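Local coordinates for kinase-associated protein B (Bacillus cereus, PDB 1Y71), which is of unknown function but is probably associated with a kinase in Bacillus, at residues T20-E26 / K38-K44. Residues are numbered along the deposited sequence; the frame is centred on the assembly and turned at random.
Sequences TGKYIGE and KVLAVLK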
loop_
_atom_site.group_PDB
_atom_site.type_symbol
_atom_site.label_atom_id
_atom_site.label_comp_id
_atom_site.label_asym_id
_atom_site.label_seq_id
_atom_site.Cartn_x
_atom_site.Cartn_y
_atom_site.Cartn_z
ATOM N N THR B 20 -2.784 14.262 15.349
ATOM C CA THR B 20 -4.211 13.982 15.068
ATOM C C THR B 20 -4.478 13.249 13.744
ATOM O O THR B 20 -5.631 12.877 13.461
ATOM C CB THR B 20 -5.145 15.257 15.140
ATOM O OG1 THR B 20 -5.053 16.032 13.922
ATOM C CG2 THR B 20 -4.840 16.132 16.362
ATOM N N GLY B 21 -3.431 13.054 12.947
ATOM C CA GLY B 21 -3.555 12.285 11.717
ATOM C C GLY B 21 -3.366 10.816 12.098
ATOM O O GLY B 21 -2.810 10.506 13.147
ATOM N N LYS B 22 -3.844 9.918 11.261
ATOM C CA LYS B 22 -3.601 8.484 11.462
ATOM C C LYS B 22 -3.134 7.881 10.157
ATOM O O LYS B 22 -3.743 8.133 9.100
ATOM C CB LYS B 22 -4.864 7.762 11.958
ATOM C CG LYS B 22 -4.544 6.345 12.432
ATOM C CD LYS B 22 -5.793 5.639 13.099
ATOM C CE LYS B 22 -5.370 4.376 13.832
ATOM N NZ LYS B 22 -6.575 3.733 14.463
ATOM N N TYR B 23 -2.058 7.088 10.239
ATOM C CA TYR B 23 -1.348 6.565 9.069
ATOM C C TYR B 23 -1.089 5.065 9.155
ATOM O O TYR B 23 -0.989 4.497 10.242
ATOM C CB TYR B 23 0.034 7.299 8.931
ATOM C CG TYR B 23 -0.123 8.811 8.869
ATOM C CD1 TYR B 23 -0.355 9.441 7.666
ATOM C CD2 TYR B 23 -0.167 9.588 10.040
ATOM C CE1 TYR B 23 -0.546 10.821 7.605
ATOM C CE2 TYR B 23 -0.363 10.959 9.989
ATOM C CZ TYR B 23 -0.542 11.574 8.772
ATOM O OH TYR B 23 -0.755 12.936 8.695
ATOM N N ILE B 24 -0.960 4.428 7.997
ATOM C CA ILE B 24 -0.360 3.087 7.918
ATOM C C ILE B 24 1.075 3.308 7.522
ATOM O O ILE B 24 1.377 4.129 6.620
ATOM C CB ILE B 24 -1.104 2.194 6.891
ATOM C CG1 ILE B 24 -2.513 1.932 7.416
ATOM C CG2 ILE B 24 -0.282 0.910 6.522
ATOM C CD1 ILE B 24 -3.539 1.548 6.356
ATOM N N GLY B 25 1.974 2.590 8.180
ATOM C CA GLY B 25 3.407 2.734 7.876
ATOM C C GLY B 25 4.229 1.525 8.229
ATOM O O GLY B 25 3.707 0.473 8.591
ATOM N N GLU B 26 5.532 1.680 8.115
ATOM C CA GLU B 26 6.443 0.591 8.410
ATOM C C GLU B 26 7.439 1.022 9.493
ATOM O O GLU B 26 7.997 2.112 9.419
ATOM C CB GLU B 26 7.151 0.170 7.107
ATOM C CG GLU B 26 8.133 -0.958 7.281
ATOM C CD GLU B 26 9.048 -1.120 6.097
ATOM O OE1 GLU B 26 9.049 -0.260 5.182
ATOM O OE2 GLU B 26 9.790 -2.120 6.105
ATOM N N LYS B 38 7.880 4.865 8.742
ATOM C CA LYS B 38 7.850 5.306 7.361
ATOM C C LYS B 38 6.412 5.247 6.869
ATOM O O LYS B 38 5.810 4.166 6.784
ATOM C CB LYS B 38 8.773 4.434 6.499
ATOM C CG LYS B 38 8.926 4.828 5.008
ATOM C CD LYS B 38 9.319 3.587 4.154
ATOM C CE LYS B 38 10.801 3.249 4.095
ATOM N NZ LYS B 38 11.025 1.820 3.531
ATOM N N VAL B 39 5.880 6.408 6.502
ATOM C CA VAL B 39 4.464 6.535 6.127
ATOM C C VAL B 39 4.212 5.889 4.756
ATOM O O VAL B 39 4.905 6.176 3.765
ATOM C CB VAL B 39 4.007 8.017 6.119
ATOM C CG1 VAL B 39 2.586 8.181 5.550
ATOM C CG2 VAL B 39 4.086 8.600 7.493
ATOM N N LEU B 40 3.209 5.013 4.706
ATOM C CA LEU B 40 2.814 4.386 3.436
ATOM C C LEU B 40 1.422 4.768 2.929
ATOM O O LEU B 40 1.152 4.721 1.711
ATOM C CB LEU B 40 2.916 2.862 3.546
ATOM C CG LEU B 40 4.302 2.332 3.885
ATOM C CD1 LEU B 40 4.233 0.820 4.221
ATOM C CD2 LEU B 40 5.384 2.615 2.786
ATOM N N ALA B 41 0.520 5.084 3.863
ATOM C CA ALA B 41 -0.847 5.424 3.513
ATOM C C ALA B 41 -1.457 6.282 4.602
ATOM O O ALA B 41 -0.983 6.265 5.741
ATOM C CB ALA B 41 -1.679 4.179 3.300
ATOM N N VAL B 42 -2.507 7.017 4.236
ATOM C CA VAL B 42 -3.266 7.848 5.163
ATOM C C VAL B 42 -4.627 7.225 5.493
ATOM O O VAL B 42 -5.396 6.919 4.602
ATOM C CB VAL B 42 -3.498 9.271 4.612
ATOM C CG1 VAL B 42 -4.159 10.180 5.719
ATOM C CG2 VAL B 42 -2.179 9.885 4.096
ATOM N N LEU B 43 -4.906 7.057 6.786
ATOM C CA LEU B 43 -6.217 6.605 7.270
ATOM C C LEU B 43 -7.091 7.764 7.758
ATOM O O LEU B 43 -8.330 7.744 7.589
ATOM C CB LEU B 43 -6.075 5.587 8.427
ATOM C CG LEU B 43 -5.570 4.188 8.114
ATOM C CD1 LEU B 43 -5.375 3.401 9.419
ATOM C CD2 LEU B 43 -6.476 3.438 7.133
ATOM N N LYS B 44 -6.463 8.754 8.380
ATOM C CA LYS B 44 -7.215 9.916 8.852
ATOM C C LYS B 44 -6.396 11.157 8.626
ATOM O O LYS B 44 -5.225 11.212 9.030
ATOM C CB LYS B 44 -7.602 9.772 10.337
ATOM C CG LYS B 44 -8.243 11.048 10.915
ATOM C CD LYS B 44 -8.311 10.941 12.426
ATOM C CE LYS B 44 -9.205 12.020 13.015
ATOM N NZ LYS B 44 -8.426 13.086 13.709
#
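Eight backbone hydrogen bonds zip residues 20-26 to residues 38-44 as antiparallel neighbours. Glu26 and Lys38 bond reciprocally, N to O, both at 2.8 Å, and Lys22 N reaches Lys44 O at 2.9 Å. Two carbonyls each take two donors: Ile24 O accepts Leu40 N (2.8 Å) and Ala41 N (3.0 Å), while Lys22 O accepts Leu43 N (2.8 Å) and Lys44 N (2.9 Å). Each fork marks a classic beta bulge, in which one extra residue, with psi near -30° at Leu40 and Leu43, shifts the register by one. Ile24 N returns a bond to Ala41 O at 2.9 Å. The paired segments lie largely on the two strands of the hairpin 21-31/34-42, central in an antiparallel sheet of the SH3-like clan; the bulges go with its strong bending, and the short strand axes cross at 134°. Apolar packing falls on both faces. On one, Tyr23 CD1 meets Val39 CG1 (3.8 Å) and Tyr23 CE1 meets Val42 CG2 (4.0 Å), with helix 91-104 covering the two valines and Tyr23 OH bonded to Leu68 N. On the other, Ile24 CB lies 4.1 Å from Ala41 CB, and Ile24 CD1 touches Leu43 CD2 at 3.6 Å. Polar side chains work at the ends: Lys44 NZ donates to Thr20 O (2.8 Å), and Glu26 OE1 forms a salt bridge, weak as a hydrogen bond, with Lys38 NZ at 3.3 Å; Glu26 OE2 lies close to its like-charged counterpart, Glu26 OE2 of the second subunit.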